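Local structure of cell surface protein (4GT6) at residues K271-D274 against S275-S278; E301-E304 against S305-A308; D317-E320 against G321-Q324; A340-S343 against S344-K347. The protein is of unknown function but, as an extracellular BspA-type leucine-rich-repeat protein, probably binds other proteins, this chain being the repeat-containing N-terminal portion. One frame throughout, in Å; residues are numbered along the deposited sequence. Where two conformers were deposited one is given.

Contact 1 (K271-D274 against S275-S278); sequences KMPD and SVVS. With EDO (1,2-ethanediol), chain I.
Val276 turns its CG1 anti to its backbone N (chi1 171°), and that swings CG2 round beside the N and against the ring of Pro273, where CG2 meets CD at 3.7 Å. Ser275 has its OG tucked between its own N and carbonyl carbon (chi1 59°), next to Pro273 CG at 3.4 Å. The proline ring is therefore touched by a methyl and by a hydroxyl oxygen. Beneath these side chains runs a type I beta turn from Pro273 to Val276, closed by Val276 N donating to Pro273 O at 3.1 Å. The hydrogen bond is fairly straight (162°). Met272, present as selenomethionine, reaches Val276 more loosely, SE to CG1 being 4.4 Å. On the outer side, Asp274 OD1 accepts from O2 of an ethanediol at 2.7 Å and also from Ser297 N in the next coil. The ethanediol probably comes from the crystallisation liquor. The turn links strand 269-271 to strand 278-279. Ser275 OG bonds to Gly252 N and Val253 O of the preceding coil, while Val276 and Met272 pack on strand 253-256.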
loop_
_atom_site.group_PDB
_atom_site.type_symbol
_atom_site.label_atom_id
_atom_site.label_comp_id
_atom_site.label_asym_id
_atom_site.label_seq_id
_atom_site.Cartn_x
_atom_site.Cartn_y
_atom_site.Cartn_z
ATOM N N LYS A 271 -15.851 -13.091 15.622
ATOM C CA LYS A 271 -15.625 -14.397 16.235
ATOM C C LYS A 271 -14.539 -15.118 15.456
ATOM O O LYS A 271 -14.570 -15.134 14.226
ATOM C CB LYS A 271 -16.921 -15.217 16.317
ATOM C CG LYS A 271 -17.879 -14.615 17.337
ATOM C CD LYS A 271 -19.224 -15.306 17.444
ATOM C CE LYS A 271 -20.148 -14.554 18.378
ATOM N NZ LYS A 271 -19.569 -14.387 19.742
HETATM N N MSE A 272 -13.535 -15.642 16.172
HETATM C CA MSE A 272 -12.403 -16.365 15.568
HETATM C C MSE A 272 -12.557 -17.850 15.804
HETATM O O MSE A 272 -12.798 -18.222 16.949
HETATM C CB MSE A 272 -11.050 -15.960 16.206
HETATM C CG MSE A 272 -10.682 -14.560 16.055
HETATM SE SE MSE A 272 -8.929 -14.411 16.858
HETATM C CE MSE A 272 -9.225 -12.550 17.314
ATOM N N PRO A 273 -12.298 -18.710 14.788
ATOM C CA PRO A 273 -12.280 -20.151 15.037
ATOM C C PRO A 273 -10.965 -20.533 15.721
ATOM O O PRO A 273 -9.967 -19.785 15.595
ATOM C CB PRO A 273 -12.362 -20.741 13.615
ATOM C CG PRO A 273 -11.595 -19.760 12.779
ATOM C CD PRO A 273 -11.909 -18.395 13.393
ATOM N N ASP A 274 -10.918 -21.731 16.339
ATOM C CA ASP A 274 -9.691 -22.185 16.996
ATOM C C ASP A 274 -8.603 -22.581 15.980
ATOM O O ASP A 274 -7.444 -22.747 16.372
ATOM C CB ASP A 274 -9.972 -23.324 17.982
ATOM C CG ASP A 274 -10.822 -22.895 19.174
ATOM O OD1 ASP A 274 -10.793 -21.691 19.533
ATOM O OD2 ASP A 274 -11.500 -23.763 19.754
ATOM N N SER A 275 -8.948 -22.639 14.667
ATOM C CA SER A 275 -7.940 -22.893 13.624
ATOM C C SER A 275 -7.006 -21.678 13.480
ATOM O O SER A 275 -5.901 -21.831 12.965
ATOM C CB SER A 275 -8.593 -23.249 12.283
ATOM O OG SER A 275 -9.465 -22.243 11.791
ATOM N N VAL A 276 -7.422 -20.474 13.953
ATOM C CA VAL A 276 -6.565 -19.271 13.879
ATOM C C VAL A 276 -5.432 -19.422 14.902
ATOM O O VAL A 276 -5.697 -19.550 16.111
ATOM C CB VAL A 276 -7.339 -17.939 14.077
ATOM C CG1 VAL A 276 -6.372 -16.742 14.220
ATOM C CG2 VAL A 276 -8.305 -17.689 12.917
ATOM N N VAL A 277 -4.193 -19.431 14.417
ATOM C CA VAL A 277 -3.030 -19.600 15.306
ATOM C C VAL A 277 -2.228 -18.300 15.443
ATOM O O VAL A 277 -1.364 -18.215 16.317
ATOM C CB VAL A 277 -2.116 -20.788 14.919
ATOM C CG1 VAL A 277 -2.883 -22.108 14.974
ATOM C CG2 VAL A 277 -1.442 -20.587 13.560
ATOM N N SER A 278 -2.458 -17.312 14.564
ATOM C CA SER A 278 -1.729 -16.037 14.664
ATOM C C SER A 278 -2.530 -14.886 14.071
ATOM O O SER A 278 -3.364 -15.080 13.197
ATOM C CB SER A 278 -0.356 -16.110 13.992
ATOM O OG SER A 278 -0.455 -16.287 12.591
HETATM C C1 EDO I . -13.639 -19.606 19.981
HETATM O O1 EDO I . -12.998 -20.214 18.871
HETATM C C2 EDO I . -13.490 -20.496 21.248
HETATM O O2 EDO I . -12.123 -20.577 21.634
#

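Contact 2 (E301-E304 against S305-A308); sequences ELPE and SVFA
A single water joins Glu304 to Ser305 on the outside of the turn: it donates to Glu304 OE2 at 2.7 Å and is hydrogen-bonded to Ser305 OG at 2.8 Å. Glu304 brings its carboxylate there on an extended chain, with CG anti to the backbone N (chi1 171°), so that two side chains adjacent in sequence share one solvent molecule. Behind them the backbone makes a type II beta turn from Pro303 to Val306. Val306 N closes it by donating to Pro303 O at 3.2 Å, a rather bent bond (142°). Ser305, third in the turn, takes up left-handed helical backbone angles, and its CB comes within 3.2 Å of Glu304 O, a tight fit for a residue that carries a side chain.

The inner side is apolar. Val306 directs its CB toward 301-304, and its side chain crosses that of Pro303 at about a right angle, with Val306 CB 3.8 Å from Pro303 CD. Its CG1 approaches Leu302 CB at 4.0 Å. The other methyl, CG2, sits over one face of the Phe307 ring, toward the rim. Phe307 in turn meets the rings of Phe284 and Phe330, equivalent phenylalanines of the flanking coils, and Leu302 also touches Phe330. A second turn, type I, follows from Ser305 to Ala308, held by a weak Ala308 N to Ser305 O bond. Short strand, paired turns and an inward phenylalanine whose ring meets its counterparts in the neighbouring coils are what the coils of a BspA-type leucine-rich-repeat solenoid are built from.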
loop_
_atom_site.group_PDB
_atom_site.type_symbol
_atom_site.label_atom_id
_atom_site.label_comp_id
_atom_site.label_asym_id
_atom_site.label_seq_id
_atom_site.Cartn_x
_atom_site.Cartn_y
_atom_site.Cartn_z
ATOM N N GLU A 301 -0.232 -14.593 21.182
ATOM C CA GLU A 301 0.249 -13.215 21.219
ATOM C C GLU A 301 -0.815 -12.253 20.732
ATOM O O GLU A 301 -1.580 -12.594 19.826
ATOM C CB GLU A 301 1.493 -13.127 20.312
ATOM C CG GLU A 301 2.070 -11.752 20.031
ATOM C CD GLU A 301 3.146 -11.825 18.964
ATOM O OE1 GLU A 301 4.215 -12.411 19.249
ATOM O OE2 GLU A 301 2.898 -11.356 17.828
ATOM N N LEU A 302 -0.869 -11.057 21.342
ATOM C CA LEU A 302 -1.666 -9.929 20.846
ATOM C C LEU A 302 -0.634 -9.016 20.167
ATOM O O LEU A 302 0.283 -8.525 20.841
ATOM C CB LEU A 302 -2.478 -9.230 21.951
ATOM C CG LEU A 302 -3.648 -10.040 22.545
ATOM C CD1 LEU A 302 -4.557 -9.121 23.301
ATOM C CD2 LEU A 302 -4.460 -10.758 21.473
ATOM N N PRO A 303 -0.641 -8.930 18.815
ATOM C CA PRO A 303 0.448 -8.226 18.130
ATOM C C PRO A 303 0.376 -6.721 18.301
ATOM O O PRO A 303 -0.609 -6.188 18.810
ATOM C CB PRO A 303 0.257 -8.643 16.673
ATOM C CG PRO A 303 -1.226 -8.826 16.547
ATOM C CD PRO A 303 -1.612 -9.489 17.849
ATOM N N GLU A 304 1.403 -6.027 17.821
ATOM C CA GLU A 304 1.468 -4.584 17.904
ATOM C C GLU A 304 0.214 -3.927 17.304
ATOM O O GLU A 304 -0.264 -4.357 16.252
ATOM C CB GLU A 304 2.739 -4.129 17.163
ATOM C CG GLU A 304 2.896 -2.640 16.940
ATOM C CD GLU A 304 4.124 -2.375 16.093
ATOM O OE1 GLU A 304 5.195 -2.940 16.420
ATOM O OE2 GLU A 304 3.992 -1.695 15.048
ATOM N N SER A 305 -0.348 -2.924 18.025
ATOM C CA SER A 305 -1.505 -2.110 17.609
ATOM C C SER A 305 -2.742 -2.940 17.218
ATOM O O SER A 305 -3.589 -2.425 16.484
ATOM C CB SER A 305 -1.129 -1.230 16.411
ATOM O OG SER A 305 -0.013 -0.392 16.651
ATOM N N VAL A 306 -2.871 -4.185 17.718
ATOM C CA VAL A 306 -3.959 -5.092 17.273
ATOM C C VAL A 306 -5.368 -4.439 17.412
ATOM O O VAL A 306 -6.161 -4.546 16.480
ATOM C CB VAL A 306 -3.894 -6.513 17.901
ATOM C CG1 VAL A 306 -3.931 -6.485 19.433
ATOM C CG2 VAL A 306 -4.968 -7.446 17.311
ATOM N N PHE A 307 -5.654 -3.768 18.530
ATOM C CA PHE A 307 -6.930 -3.090 18.772
ATOM C C PHE A 307 -6.726 -1.603 19.032
ATOM O O PHE A 307 -7.581 -0.969 19.640
ATOM C CB PHE A 307 -7.684 -3.747 19.948
ATOM C CG PHE A 307 -8.017 -5.194 19.687
ATOM C CD1 PHE A 307 -8.964 -5.547 18.725
ATOM C CD2 PHE A 307 -7.405 -6.209 20.418
ATOM C CE1 PHE A 307 -9.254 -6.894 18.465
ATOM C CE2 PHE A 307 -7.696 -7.552 20.158
ATOM C CZ PHE A 307 -8.614 -7.887 19.183
ATOM N N ALA A 308 -5.626 -1.025 18.540
ATOM C CA ALA A 308 -5.384 0.404 18.712
ATOM C C ALA A 308 -6.542 1.209 18.073
ATOM O O ALA A 308 -6.999 0.862 16.973
ATOM C CB ALA A 308 -4.040 0.789 18.085
HETATM O O HOH W 1 1.661 -0.540 14.437
#

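Contact 3 (D317-E320 against G321-Q324); sequences DIPE and GITQ. With NA (sodium ion), chain R.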
loop_
_atom_site.group_PDB
_atom_site.type_symbol
_atom_site.label_atom_id
_atom_site.label_comp_id
_atom_site.label_asym_id
_atom_site.label_seq_id
_atom_site.Cartn_x
_atom_site.Cartn_y
_atom_site.Cartn_z
ATOM N N ASP A 317 -11.757 -10.021 27.344
ATOM C CA ASP A 317 -11.205 -11.154 28.079
ATOM C C ASP A 317 -10.076 -11.743 27.249
ATOM O O ASP A 317 -10.328 -12.289 26.175
ATOM C CB ASP A 317 -12.296 -12.191 28.368
ATOM C CG ASP A 317 -13.303 -11.692 29.385
ATOM O OD1 ASP A 317 -14.243 -10.974 28.987
ATOM O OD2 ASP A 317 -13.115 -11.961 30.582
ATOM N N ILE A 318 -8.835 -11.561 27.701
ATOM C CA ILE A 318 -7.657 -12.066 26.982
ATOM C C ILE A 318 -7.573 -13.575 27.283
ATOM O O ILE A 318 -7.605 -13.946 28.465
ATOM C CB ILE A 318 -6.370 -11.285 27.370
ATOM C CG1 ILE A 318 -6.468 -9.746 27.106
ATOM C CG2 ILE A 318 -5.114 -11.898 26.777
ATOM C CD1 ILE A 318 -7.056 -9.301 25.803
ATOM N N PRO A 319 -7.522 -14.454 26.249
ATOM C CA PRO A 319 -7.548 -15.896 26.523
ATOM C C PRO A 319 -6.286 -16.424 27.198
ATOM O O PRO A 319 -5.187 -15.929 26.950
ATOM C CB PRO A 319 -7.717 -16.527 25.125
ATOM C CG PRO A 319 -7.177 -15.534 24.184
ATOM C CD PRO A 319 -7.500 -14.179 24.796
ATOM N N GLU A 320 -6.459 -17.469 28.011
ATOM C CA GLU A 320 -5.375 -18.225 28.641
ATOM C C GLU A 320 -4.435 -18.699 27.527
ATOM O O GLU A 320 -4.925 -19.122 26.480
ATOM C CB GLU A 320 -5.982 -19.434 29.392
ATOM C CG GLU A 320 -4.976 -20.188 30.246
ATOM C CD GLU A 320 -4.303 -19.308 31.280
ATOM O OE1 GLU A 320 -5.037 -18.667 32.065
ATOM O OE2 GLU A 320 -3.057 -19.189 31.246
ATOM N N GLY A 321 -3.124 -18.578 27.710
ATOM C CA GLY A 321 -2.208 -18.974 26.641
ATOM C C GLY A 321 -1.567 -17.804 25.912
ATOM O O GLY A 321 -0.538 -17.978 25.260
ATOM N N ILE A 322 -2.139 -16.589 26.020
ATOM C CA ILE A 322 -1.468 -15.395 25.476
ATOM C C ILE A 322 -0.236 -15.142 26.364
ATOM O O ILE A 322 -0.377 -15.105 27.581
ATOM C CB ILE A 322 -2.426 -14.161 25.422
ATOM C CG1 ILE A 322 -3.577 -14.390 24.404
ATOM C CG2 ILE A 322 -1.651 -12.837 25.174
ATOM C CD1 ILE A 322 -3.200 -14.467 22.946
ATOM N N THR A 323 0.956 -15.018 25.779
ATOM C CA THR A 323 2.169 -14.823 26.594
ATOM C C THR A 323 2.654 -13.377 26.536
ATOM O O THR A 323 3.452 -12.957 27.374
ATOM C CB THR A 323 3.278 -15.777 26.144
ATOM O OG1 THR A 323 3.647 -15.433 24.806
ATOM C CG2 THR A 323 2.857 -17.236 26.236
ATOM N N GLN A 324 2.210 -12.628 25.530
ATOM C CA GLN A 324 2.611 -11.228 25.418
ATOM C C GLN A 324 1.567 -10.418 24.676
ATOM O O GLN A 324 0.891 -10.919 23.776
ATOM C CB GLN A 324 3.998 -11.076 24.753
ATOM C CG GLN A 324 4.118 -11.716 23.373
ATOM C CD GLN A 324 5.494 -11.597 22.762
ATOM O OE1 GLN A 324 6.489 -11.270 23.416
ATOM N NE2 GLN A 324 5.575 -11.866 21.478
HETATM NA NA NA R . -5.260 -20.249 24.428
HETATM O O HOH W 2 -2.966 -20.182 23.598
HETATM O O HOH W 3 -4.764 -22.327 25.631
HETATM O O HOH W 4 -5.581 -18.283 22.971
HETATM O O HOH W 5 -7.487 -20.264 25.381
#
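A sodium site sits on the outside of this type II beta turn, which runs from Pro319 to Ile322. The central peptide presents its carbonyl to the ion: Glu320 O binds the sodium ion at 2.4 Å, and four waters plus Ser297 O of the preceding coil make up six ligands. Gly321, third in the turn, has a positive phi (106°), at which a CB would be jammed against Glu320 O. Ile322 N closes the turn on Pro319 O at 3.3 Å, fairly straight at 163°.

In the leucine-rich-repeat solenoid such a turn leads out of one short strand, here 315-317, toward the next, 324-325, and its hydrophobic residues face inward. A chi1 of -58° puts Ile318 CG2 on the far side of CB from the backbone N, and from there this methyl meets Ile322 CB at 3.8 Å, the two side chains crossing at about a right angle. Ile322 CG1, beside its own N, also touches the proline ring, 3.8 Å from Pro319 CG. The buried isoleucines continue into the interior, Ile322 touching Ile299 and Ile318 touching Ile339 of strand 338-341. In strand 315-317, Asp317 OD2 forms a salt bridge with Arg338 NH2 of the next coil.

Contact 4 (A340-S343 against S344-K347); sequences AIPS and SVTK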
loop_
_atom_site.group_PDB
_atom_site.type_symbol
_atom_site.label_atom_id
_atom_site.label_comp_id
_atom_site.label_asym_id
_atom_site.label_seq_id
_atom_site.Cartn_x
_atom_site.Cartn_y
_atom_site.Cartn_z
ATOM N N ALA A 340 -9.561 -8.653 31.360
ATOM C CA ALA A 340 -9.146 -9.853 32.093
ATOM C C ALA A 340 -7.826 -10.328 31.484
ATOM O O ALA A 340 -7.760 -10.566 30.279
ATOM C CB ALA A 340 -10.215 -10.933 32.024
ATOM N N ILE A 341 -6.761 -10.365 32.294
ATOM C CA ILE A 341 -5.422 -10.764 31.847
ATOM C C ILE A 341 -5.039 -12.109 32.502
ATOM O O ILE A 341 -4.988 -12.188 33.734
ATOM C CB ILE A 341 -4.388 -9.644 32.163
ATOM C CG1 ILE A 341 -4.734 -8.343 31.362
ATOM C CG2 ILE A 341 -2.949 -10.136 31.870
ATOM C CD1 ILE A 341 -3.979 -7.091 31.748
ATOM N N PRO A 342 -4.754 -13.163 31.698
ATOM C CA PRO A 342 -4.361 -14.448 32.292
ATOM C C PRO A 342 -2.920 -14.397 32.804
ATOM O O PRO A 342 -2.121 -13.574 32.329
ATOM C CB PRO A 342 -4.519 -15.426 31.127
ATOM C CG PRO A 342 -4.218 -14.609 29.908
ATOM C CD PRO A 342 -4.766 -13.231 30.215
ATOM N N SER A 343 -2.572 -15.306 33.734
ATOM C CA SER A 343 -1.233 -15.343 34.329
ATOM C C SER A 343 -0.164 -15.805 33.318
ATOM O O SER A 343 1.026 -15.614 33.578
ATOM C CB SER A 343 -1.210 -16.219 35.581
ATOM O OG SER A 343 -1.599 -17.545 35.266
ATOM N N SER A 344 -0.580 -16.342 32.143
ATOM C CA SER A 344 0.369 -16.706 31.085
ATOM C C SER A 344 1.026 -15.445 30.450
ATOM O O SER A 344 2.095 -15.571 29.845
ATOM C CB SER A 344 -0.321 -17.541 29.999
ATOM O OG SER A 344 -1.385 -16.817 29.395
ATOM N N VAL A 345 0.408 -14.229 30.597
ATOM C CA VAL A 345 0.967 -12.995 30.009
ATOM C C VAL A 345 2.180 -12.538 30.846
ATOM O O VAL A 345 2.021 -12.170 32.016
ATOM C CB VAL A 345 -0.085 -11.851 29.859
ATOM C CG1 VAL A 345 0.547 -10.611 29.248
ATOM C CG2 VAL A 345 -1.279 -12.288 29.017
ATOM N N THR A 346 3.384 -12.538 30.249
ATOM C CA THR A 346 4.588 -12.151 31.014
ATOM C C THR A 346 5.264 -10.899 30.457
ATOM O O THR A 346 6.280 -10.450 31.012
ATOM C CB THR A 346 5.580 -13.327 31.042
ATOM O OG1 THR A 346 5.969 -13.634 29.702
ATOM C CG2 THR A 346 4.998 -14.570 31.738
ATOM N N LYS A 347 4.716 -10.353 29.358
ATOM C CA LYS A 347 5.244 -9.147 28.716
ATOM C C LYS A 347 4.103 -8.237 28.286
ATOM O O LYS A 347 3.240 -8.651 27.500
ATOM C CB LYS A 347 6.146 -9.485 27.504
ATOM C CG LYS A 347 7.497 -10.091 27.868
ATOM C CD LYS A 347 8.449 -10.100 26.680
HETATM O O HOH W 6 1.897 -13.135 34.378
#
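Val345 CG2 packs on the Pro342 ring, 3.8 Å from CD, the two side chains crossing obliquely. Ile341 CG2 comes up to Val345 CB at 3.9 Å, its side chain roughly perpendicular to that of the valine. With chi1 at -180°, Val345 CG2 falls beside the backbone N and faces the proline. On the same side of the ring, Ser344 OG lies 3.6 Å from Pro342 CG. What holds these groups together is a type I beta turn from Pro342 to Val345, with Val345 N donating to Pro342 O at 3.1 Å and 166°. A water reinforces the exit from the turn, donating to Ser343 O at 2.7 Å and to Val345 O at 2.6 Å.

One layer further out, Ser344 OG is hydrogen-bonded to Ile322 O and Gly321 N of the preceding coil, fixing this hydroxyl between two turns. Ile341 is packed by Ile362 and Tyr364 of strand 361-364 and by Trp371 of helix 368-372, near the end of the modelled chain. A proline leaving the strand, a tight turn and a buried valine after it form a recurring corner of BspA-type leucine-rich repeats.

In chain order the contacts run 1, 2, 3, 4, all within the second leucine-rich-repeat region. Contacts 1, 3 and 4 occupy the same corner of their coils, as type I turns in 1 and 4 and a type II turn in 3: contact 3 comes 46 residues after contact 1, and contact 4 another 23 after that. Contacts 3 and 4 therefore stack directly, centres about 6 Å apart; the centres of contacts 1 and 3 are about 13 Å apart. Contact 2 is a different corner, after strand 301-302, which pairs in parallel with strand 324-325 at the end of contact 3; Glu301 OE1 also bonds Gln324 NE2. Repetition of these corners propagates the solenoid, and the sodium ion bridges two coils.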